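Local structure of cobalamin biosynthesis protein CobN (Mycobacterium tuberculosis, 7C6O) at residues Val469-Phe482 with His522-Ala534. The protein is the large, catalytic subunit of cobaltochelatase, which inserts cobalt into the corrin ring during cobalamin biosynthesis, probably together with partner subunits. Residues are numbered along the deposited sequence; the frame is centred on the assembly and turned at random. Where two conformers were deposited one is given.
Sequences VVTAYWGPPPGELF and HDPDLPPSHHYLA
Tyr473 OH is gripped by two groups: it donates to Asp523 OD1 at 2.8 Å, and it accepts from a water that also donates to Asp525 OD2, a carboxylate oxygen paired in turn with Lys999. The bond to Asp523 lands above the carboxylate plane, the ring and carboxylate planes standing 83° apart. This is one end of a contact between the C-terminal end of helix 464-474 with its proline-rich exit and the loop leading into helix 530-539, both in the CobN/magnesium chelatase family region; it illustrates how a helix end and a helix start are joined through aromatic N-H donors and backbone carbonyls. Pro527 lays its CD over one face of the Tyr473 ring, displaced toward the rim, while CG packs against Val469 CG1. The carbonyl of Pro527 serves Trp474, whose NE1 reaches Pro527 O at 2.9 Å; the oxygen lies near the indole plane, yet the donor stands above the carbonyl plane. Ser529 CA sits almost squarely over the five-membered ring, 3.5 Å from its centroid in a CH-pi contact, and CB spreads the cover toward the six-membered ring. Meanwhile Ser529, the N-cap residue of helix 530-539, accepts from Tyr532 N through OG, a capping bond made with OG held between backbone N and carbonyl carbon. Phe482 inclines its ring at 45° to that of His531, with CD2 above the imidazole centre. The buried His530 is wedged between Val470 CG1 on one face and Pro477 CA on the opposite one. Polar partners at both nitrogens fix its rotation: ND1 is hydrogen-bonded to Tyr455 OH, while NE2 donates to Gly475 O at 2.8 Å, nearly in the imidazole plane, with an N-H...O angle of 164°.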
ATOM      1  N   VAL A 469      17.634 -17.564 -13.037  1.00 17.90           N
ATOM      2  CA  VAL A 469      17.875 -16.124 -12.984  0.67 17.32           C
ATOM      3  C   VAL A 469      18.896 -15.789 -11.903  1.00 17.38           C
ATOM      4  O   VAL A 469      19.768 -14.932 -12.090  1.00 19.50           O
ATOM      5  CB  VAL A 469      16.547 -15.376 -12.765  0.67 16.55           C
ATOM      6  CG1 VAL A 469      16.793 -13.890 -12.573  0.67 17.11           C
ATOM      7  CG2 VAL A 469      15.608 -15.617 -13.938  0.67 16.50           C
ATOM      8  N   VAL A 470      18.809 -16.461 -10.753  1.00 17.95           N
ATOM      9  CA  VAL A 470      19.743 -16.183  -9.662  1.00 17.82           C
ATOM     10  C   VAL A 470      21.166 -16.539 -10.079  1.00 18.77           C
ATOM     11  O   VAL A 470      22.104 -15.760  -9.875  1.00 19.30           O
ATOM     12  CB  VAL A 470      19.323 -16.931  -8.383  1.00 17.84           C
ATOM     13  CG1 VAL A 470      20.428 -16.857  -7.341  1.00 16.17           C
ATOM     14  CG2 VAL A 470      18.031 -16.347  -7.827  1.00 19.00           C
ATOM     15  N   THR A 471      21.348 -17.718 -10.682  1.00 16.54           N
ATOM     16  CA  THR A 471      22.687 -18.108 -11.110  1.00 17.10           C
ATOM     17  C   THR A 471      23.162 -17.279 -12.295  1.00 16.94           C
ATOM     18  O   THR A 471      24.371 -17.099 -12.476  1.00 17.15           O
ATOM     19  CB  THR A 471      22.733 -19.598 -11.458  1.00 20.73           C
ATOM     20  OG1 THR A 471      21.771 -19.885 -12.479  1.00 23.76           O
ATOM     21  CG2 THR A 471      22.439 -20.449 -10.228  1.00 20.61           C
ATOM     22  N   ALA A 472      22.236 -16.765 -13.108  1.00 17.09           N
ATOM     23  CA  ALA A 472      22.635 -15.932 -14.238  1.00 20.96           C
ATOM     24  C   ALA A 472      23.303 -14.648 -13.767  1.00 20.33           C
ATOM     25  O   ALA A 472      24.262 -14.172 -14.387  1.00 22.35           O
ATOM     26  CB  ALA A 472      21.425 -15.616 -15.115  1.00 22.27           C
ATOM     27  N   TYR A 473      22.822 -14.080 -12.662  1.00 19.16           N
ATOM     28  CA  TYR A 473      23.371 -12.834 -12.146  1.00 20.31           C
ATOM     29  C   TYR A 473      24.448 -13.042 -11.092  1.00 22.72           C
ATOM     30  O   TYR A 473      25.384 -12.238 -11.009  1.00 22.97           O
ATOM     31  CB  TYR A 473      22.251 -11.969 -11.563  1.00 19.62           C
ATOM     32  CG  TYR A 473      21.411 -11.274 -12.609  1.00 20.69           C
ATOM     33  CD1 TYR A 473      20.323 -11.910 -13.193  1.00 19.57           C
ATOM     34  CD2 TYR A 473      21.706  -9.976 -13.011  1.00 20.19           C
ATOM     35  CE1 TYR A 473      19.553 -11.270 -14.147  1.00 19.85           C
ATOM     36  CE2 TYR A 473      20.944  -9.332 -13.963  1.00 20.99           C
ATOM     37  CZ  TYR A 473      19.871  -9.982 -14.528  1.00 22.12           C
ATOM     38  OH  TYR A 473      19.111  -9.338 -15.475  1.00 24.32           O
ATOM     39  N   TRP A 474      24.347 -14.099 -10.286  1.00 17.87           N
ATOM     40  CA  TRP A 474      25.236 -14.284  -9.149  1.00 17.70           C
ATOM     41  C   TRP A 474      26.129 -15.511  -9.258  1.00 23.08           C
ATOM     42  O   TRP A 474      26.884 -15.793  -8.320  1.00 21.48           O
ATOM     43  CB  TRP A 474      24.417 -14.357  -7.854  1.00 17.53           C
ATOM     44  CG  TRP A 474      23.601 -13.120  -7.623  1.00 17.58           C
ATOM     45  CD1 TRP A 474      22.257 -12.970  -7.825  1.00 15.63           C
ATOM     46  CD2 TRP A 474      24.083 -11.849  -7.167  1.00 16.46           C
ATOM     47  NE1 TRP A 474      21.873 -11.685  -7.511  1.00 16.86           N
ATOM     48  CE2 TRP A 474      22.976 -10.979  -7.105  1.00 16.41           C
ATOM     49  CE3 TRP A 474      25.344 -11.365  -6.801  1.00 19.25           C
ATOM     50  CZ2 TRP A 474      23.090  -9.654  -6.691  1.00 16.74           C
ATOM     51  CZ3 TRP A 474      25.455 -10.048  -6.391  1.00 18.02           C
ATOM     52  CH2 TRP A 474      24.335  -9.208  -6.339  1.00 19.74           C
ATOM     53  N   GLY A 475      26.072 -16.243 -10.369  1.00 21.87           N
ATOM     54  CA  GLY A 475      26.901 -17.411 -10.552  1.00 21.20           C
ATOM     55  C   GLY A 475      26.302 -18.635  -9.891  1.00 19.80           C
ATOM     56  O   GLY A 475      25.295 -18.551  -9.181  1.00 20.99           O
ATOM     57  N   PRO A 476      26.906 -19.799 -10.116  1.00 21.37           N
ATOM     58  CA  PRO A 476      26.408 -21.009  -9.470  1.00 22.25           C
ATOM     59  C   PRO A 476      26.540 -20.898  -7.967  1.00 20.73           C
ATOM     60  O   PRO A 476      27.377 -20.134  -7.453  1.00 21.81           O
ATOM     61  CB  PRO A 476      27.310 -22.113 -10.043  1.00 23.94           C
ATOM     62  CG  PRO A 476      28.518 -21.418 -10.547  1.00 26.90           C
ATOM     63  CD  PRO A 476      28.064 -20.060 -10.988  1.00 22.97           C
ATOM     64  N   PRO A 477      25.714 -21.624  -7.215  1.00 21.35           N
ATOM     65  CA  PRO A 477      25.834 -21.581  -5.763  1.00 20.84           C
ATOM     66  C   PRO A 477      27.183 -22.121  -5.333  1.00 20.76           C
ATOM     67  O   PRO A 477      27.757 -23.003  -5.998  1.00 19.79           O
ATOM     68  CB  PRO A 477      24.686 -22.482  -5.289  1.00 21.92           C
ATOM     69  CG  PRO A 477      24.470 -23.434  -6.426  1.00 24.87           C
ATOM     70  CD  PRO A 477      24.716 -22.614  -7.662  1.00 24.23           C
ATOM     71  N   PRO A 478      27.737 -21.614  -4.219  1.00 21.90           N
ATOM     72  CA  PRO A 478      27.157 -20.625  -3.303  1.00 21.41           C
ATOM     73  C   PRO A 478      27.442 -19.170  -3.676  1.00 21.40           C
ATOM     74  O   PRO A 478      27.283 -18.284  -2.835  1.00 19.33           O
ATOM     75  CB  PRO A 478      27.835 -20.967  -1.980  1.00 23.52           C
ATOM     76  CG  PRO A 478      29.210 -21.371  -2.403  1.00 22.84           C
ATOM     77  CD  PRO A 478      29.042 -22.096  -3.727  1.00 22.94           C
ATOM     78  N   GLY A 479      27.861 -18.927  -4.914  1.00 24.01           N
ATOM     79  CA  GLY A 479      28.169 -17.581  -5.347  1.00 18.40           C
ATOM     80  C   GLY A 479      29.542 -17.116  -4.895  1.00 22.35           C
ATOM     81  O   GLY A 479      30.401 -17.899  -4.472  1.00 21.52           O
ATOM     82  N   GLU A 480      29.742 -15.800  -4.986  1.00 23.93           N
ATOM     83  CA  GLU A 480      31.001 -15.173  -4.608  1.00 27.75           C
ATOM     84  C   GLU A 480      30.835 -14.084  -3.558  1.00 27.07           C
ATOM     85  O   GLU A 480      31.817 -13.407  -3.228  1.00 28.38           O
ATOM     86  CB  GLU A 480      31.692 -14.579  -5.845  1.00 31.51           C
ATOM     87  CG  GLU A 480      32.074 -15.596  -6.900  1.00 43.12           C
ATOM     88  CD  GLU A 480      32.453 -14.944  -8.218  1.00 53.94           C
ATOM     89  OE1 GLU A 480      31.848 -13.909  -8.573  1.00 57.01           O
ATOM     90  OE2 GLU A 480      33.359 -15.468  -8.900  1.00 58.72           O
ATOM     91  N   LEU A 481      29.628 -13.883  -3.036  1.00 24.51           N
ATOM     92  CA  LEU A 481      29.371 -12.856  -2.033  1.00 27.04           C
ATOM     93  C   LEU A 481      29.479 -13.468  -0.643  1.00 29.14           C
ATOM     94  O   LEU A 481      28.688 -14.349  -0.287  1.00 29.00           O
ATOM     95  CB  LEU A 481      27.989 -12.234  -2.227  1.00 26.24           C
ATOM     96  CG  LEU A 481      27.875 -10.984  -3.091  1.00 29.96           C
ATOM     97  CD1 LEU A 481      26.521 -10.329  -2.858  1.00 26.13           C
ATOM     98  CD2 LEU A 481      29.007 -10.019  -2.780  1.00 32.33           C
ATOM     99  N   PHE A 482      30.452 -12.993   0.138  1.00 30.24           N
ATOM    100  CA  PHE A 482      30.640 -13.423   1.524  1.00 29.42           C
ATOM    101  C   PHE A 482      30.810 -14.937   1.629  1.00 29.86           C
ATOM    102  O   PHE A 482      30.283 -15.579   2.540  1.00 29.21           O
ATOM    103  CB  PHE A 482      29.490 -12.944   2.414  1.00 31.31           C
ATOM    104  CG  PHE A 482      29.365 -11.449   2.486  1.00 32.04           C
ATOM    105  CD1 PHE A 482      30.340 -10.690   3.109  1.00 35.87           C
ATOM    106  CD2 PHE A 482      28.270 -10.804   1.936  1.00 32.33           C
ATOM    107  CE1 PHE A 482      30.230  -9.315   3.180  1.00 34.73           C
ATOM    108  CE2 PHE A 482      28.152  -9.428   2.004  1.00 35.56           C
ATOM    109  CZ  PHE A 482      29.134  -8.682   2.627  1.00 36.35           C
ATOM    110  N   HIS A 522      20.747  -1.365 -16.142  1.00 16.27           N
ATOM    111  CA  HIS A 522      20.170  -2.354 -17.052  1.00 16.52           C
ATOM    112  C   HIS A 522      19.240  -3.375 -16.417  1.00 19.95           C
ATOM    113  O   HIS A 522      18.490  -4.018 -17.159  1.00 22.38           O
ATOM    114  CB  HIS A 522      21.285  -3.112 -17.781  1.00 19.18           C
ATOM    115  CG  HIS A 522      22.151  -2.238 -18.632  1.00 24.91           C
ATOM    116  ND1 HIS A 522      21.798  -1.861 -19.909  1.00 27.69           N
ATOM    117  CD2 HIS A 522      23.351  -1.663 -18.386  1.00 27.84           C
ATOM    118  CE1 HIS A 522      22.745  -1.091 -20.415  1.00 28.51           C
ATOM    119  NE2 HIS A 522      23.698  -0.955 -19.511  1.00 27.48           N
ATOM    120  N   ASP A 523      19.250  -3.579 -15.102  1.00 19.64           N
ATOM    121  CA  ASP A 523      18.567  -4.720 -14.491  1.00 18.06           C
ATOM    122  C   ASP A 523      17.771  -4.293 -13.267  1.00 16.72           C
ATOM    123  O   ASP A 523      18.151  -4.590 -12.129  1.00 15.65           O
ATOM    124  CB  ASP A 523      19.577  -5.808 -14.121  1.00 19.86           C
ATOM    125  CG  ASP A 523      20.452  -6.204 -15.287  1.00 24.52           C
ATOM    126  OD1 ASP A 523      19.926  -6.797 -16.253  1.00 26.16           O
ATOM    127  OD2 ASP A 523      21.662  -5.906 -15.243  1.00 24.79           O
ATOM    128  N   PRO A 524      16.637  -3.616 -13.465  1.00 13.86           N
ATOM    129  CA  PRO A 524      15.727  -3.400 -12.332  1.00 16.24           C
ATOM    130  C   PRO A 524      15.230  -4.701 -11.729  1.00 17.20           C
ATOM    131  O   PRO A 524      14.854  -4.710 -10.551  1.00 16.59           O
ATOM    132  CB  PRO A 524      14.583  -2.580 -12.943  1.00 19.62           C
ATOM    133  CG  PRO A 524      14.646  -2.871 -14.410  1.00 19.90           C
ATOM    134  CD  PRO A 524      16.099  -3.067 -14.722  1.00 16.26           C
ATOM    135  N   ASP A 525      15.263  -5.806 -12.486  1.00 14.95           N
ATOM    136  CA  ASP A 525      14.826  -7.120 -12.022  1.00 16.04           C
ATOM    137  C   ASP A 525      15.956  -7.951 -11.427  1.00 16.02           C
ATOM    138  O   ASP A 525      15.872  -9.189 -11.434  1.00 15.45           O
ATOM    139  CB  ASP A 525      14.154  -7.886 -13.165  1.00 18.59           C
ATOM    140  CG  ASP A 525      14.964  -7.859 -14.444  1.00 21.61           C
ATOM    141  OD1 ASP A 525      15.988  -7.145 -14.496  1.00 20.60           O
ATOM    142  OD2 ASP A 525      14.570  -8.556 -15.403  1.00 24.46           O
ATOM    143  N   LEU A 526      17.003  -7.311 -10.913  1.00 14.50           N
ATOM    144  CA  LEU A 526      18.115  -8.009 -10.286  1.00 14.90           C
ATOM    145  C   LEU A 526      17.598  -8.960  -9.207  1.00 12.66           C
ATOM    146  O   LEU A 526      16.930  -8.510  -8.266  1.00 12.35           O
ATOM    147  CB  LEU A 526      19.090  -7.006  -9.675  1.00 16.81           C
ATOM    148  CG  LEU A 526      20.291  -7.603  -8.935  1.00 15.50           C
ATOM    149  CD1 LEU A 526      21.223  -8.305  -9.908  1.00 16.69           C
ATOM    150  CD2 LEU A 526      21.038  -6.534  -8.140  1.00 14.36           C
ATOM    151  N   PRO A 527      17.863 -10.258  -9.313  1.00 15.35           N
ATOM    152  CA  PRO A 527      17.354 -11.205  -8.316  1.00 16.15           C
ATOM    153  C   PRO A 527      18.147 -11.110  -7.026  1.00 15.20           C
ATOM    154  O   PRO A 527      19.253 -10.551  -7.009  1.00 17.43           O
ATOM    155  CB  PRO A 527      17.553 -12.567  -8.999  1.00 16.05           C
ATOM    156  CG  PRO A 527      18.737 -12.350  -9.886  1.00 17.90           C
ATOM    157  CD  PRO A 527      18.603 -10.935 -10.391  1.00 15.45           C
ATOM    158  N   PRO A 528      17.616 -11.635  -5.920  1.00 18.22           N
ATOM    159  CA  PRO A 528      18.409 -11.691  -4.689  1.00 17.17           C
ATOM    160  C   PRO A 528      19.623 -12.586  -4.879  1.00 17.80           C
ATOM    161  O   PRO A 528      19.604 -13.537  -5.664  1.00 17.93           O
ATOM    162  CB  PRO A 528      17.434 -12.278  -3.662  1.00 15.67           C
ATOM    163  CG  PRO A 528      16.475 -13.080  -4.486  1.00 18.32           C
ATOM    164  CD  PRO A 528      16.302 -12.282  -5.755  1.00 18.89           C
ATOM    165  N   SER A 529      20.689 -12.264  -4.153  1.00 14.87           N
ATOM    166  CA  SER A 529      21.925 -13.027  -4.227  1.00 16.59           C
ATOM    167  C   SER A 529      21.811 -14.317  -3.415  1.00 17.68           C
ATOM    168  O   SER A 529      20.858 -14.528  -2.660  1.00 17.42           O
ATOM    169  CB  SER A 529      23.098 -12.196  -3.715  1.00 17.18           C
ATOM    170  OG  SER A 529      22.994 -12.002  -2.311  1.00 15.66           O
ATOM    171  N   HIS A 530      22.808 -15.193  -3.584  1.00 17.54           N
ATOM    172  CA  HIS A 530      22.881 -16.384  -2.744  1.00 18.17           C
ATOM    173  C   HIS A 530      23.058 -16.014  -1.278  1.00 18.64           C
ATOM    174  O   HIS A 530      22.531 -16.700  -0.395  1.00 16.39           O
ATOM    175  CB  HIS A 530      24.029 -17.293  -3.194  1.00 15.14           C
ATOM    176  CG  HIS A 530      23.856 -17.863  -4.569  1.00 16.34           C
ATOM    177  ND1 HIS A 530      22.880 -18.787  -4.879  1.00 17.30           N
ATOM    178  CD2 HIS A 530      24.551 -17.653  -5.712  1.00 17.79           C
ATOM    179  CE1 HIS A 530      22.979 -19.116  -6.155  1.00 18.52           C
ATOM    180  NE2 HIS A 530      23.983 -18.441  -6.684  1.00 19.20           N
ATOM    181  N   HIS A 531      23.796 -14.937  -0.998  1.00 16.74           N
ATOM    182  CA  HIS A 531      23.953 -14.487   0.381  1.00 19.54           C
ATOM    183  C   HIS A 531      22.625 -14.008   0.958  1.00 18.01           C
ATOM    184  O   HIS A 531      22.291 -14.319   2.107  1.00 17.87           O
ATOM    185  CB  HIS A 531      25.004 -13.380   0.452  1.00 18.57           C
ATOM    186  CG  HIS A 531      25.185 -12.806   1.821  1.00 24.22           C
ATOM    187  ND1 HIS A 531      24.631 -11.604   2.204  1.00 25.81           N
ATOM    188  CD2 HIS A 531      25.855 -13.273   2.902  1.00 25.09           C
ATOM    189  CE1 HIS A 531      24.955 -11.352   3.460  1.00 27.19           C
ATOM    190  NE2 HIS A 531      25.697 -12.350   3.906  1.00 25.73           N
ATOM    191  N   TYR A 532      21.854 -13.255   0.169  1.00 16.01           N
ATOM    192  CA  TYR A 532      20.536 -12.811   0.612  1.00 15.20           C
ATOM    193  C   TYR A 532      19.648 -14.002   0.950  1.00 14.91           C
ATOM    194  O   TYR A 532      19.016 -14.041   2.013  1.00 15.37           O
ATOM    195  CB  TYR A 532      19.891 -11.943  -0.474  1.00 12.64           C
ATOM    196  CG  TYR A 532      18.631 -11.223  -0.045  1.00 15.61           C
ATOM    197  CD1 TYR A 532      17.426 -11.905   0.092  1.00 15.62           C
ATOM    198  CD2 TYR A 532      18.640  -9.859   0.209  1.00 15.57           C
ATOM    199  CE1 TYR A 532      16.275 -11.256   0.481  1.00 18.28           C
ATOM    200  CE2 TYR A 532      17.486  -9.195   0.600  1.00 15.30           C
ATOM    201  CZ  TYR A 532      16.309  -9.899   0.732  1.00 18.73           C
ATOM    202  OH  TYR A 532      15.158  -9.252   1.120  1.00 18.36           O
ATOM    203  N   LEU A 533      19.591 -14.989   0.054  1.00 14.65           N
ATOM    204  CA  LEU A 533      18.747 -16.156   0.289  1.00 16.48           C
ATOM    205  C   LEU A 533      19.259 -16.981   1.463  1.00 17.11           C
ATOM    206  O   LEU A 533      18.467 -17.442   2.294  1.00 18.03           O
ATOM    207  CB  LEU A 533      18.670 -17.008  -0.977  1.00 16.94           C
ATOM    208  CG  LEU A 533      18.027 -16.333  -2.190  1.00 18.90           C
ATOM    209  CD1 LEU A 533      18.232 -17.169  -3.445  1.00 19.28           C
ATOM    210  CD2 LEU A 533      16.548 -16.092  -1.944  1.00 18.35           C
ATOM    211  N   ALA A 534      20.579 -17.175   1.552  1.00 17.48           N
ATOM    212  CA  ALA A 534      21.140 -17.961   2.646  1.00 18.83           C
ATOM    213  C   ALA A 534      20.809 -17.347   4.001  1.00 19.60           C
ATOM    214  O   ALA A 534      20.484 -18.067   4.954  1.00 18.58           O
ATOM    215  CB  ALA A 534      22.652 -18.095   2.479  1.00 16.04           C
TER
HETATM  216  O   HOH W   1      16.657 -10.442 -16.460  1.00 36.58           O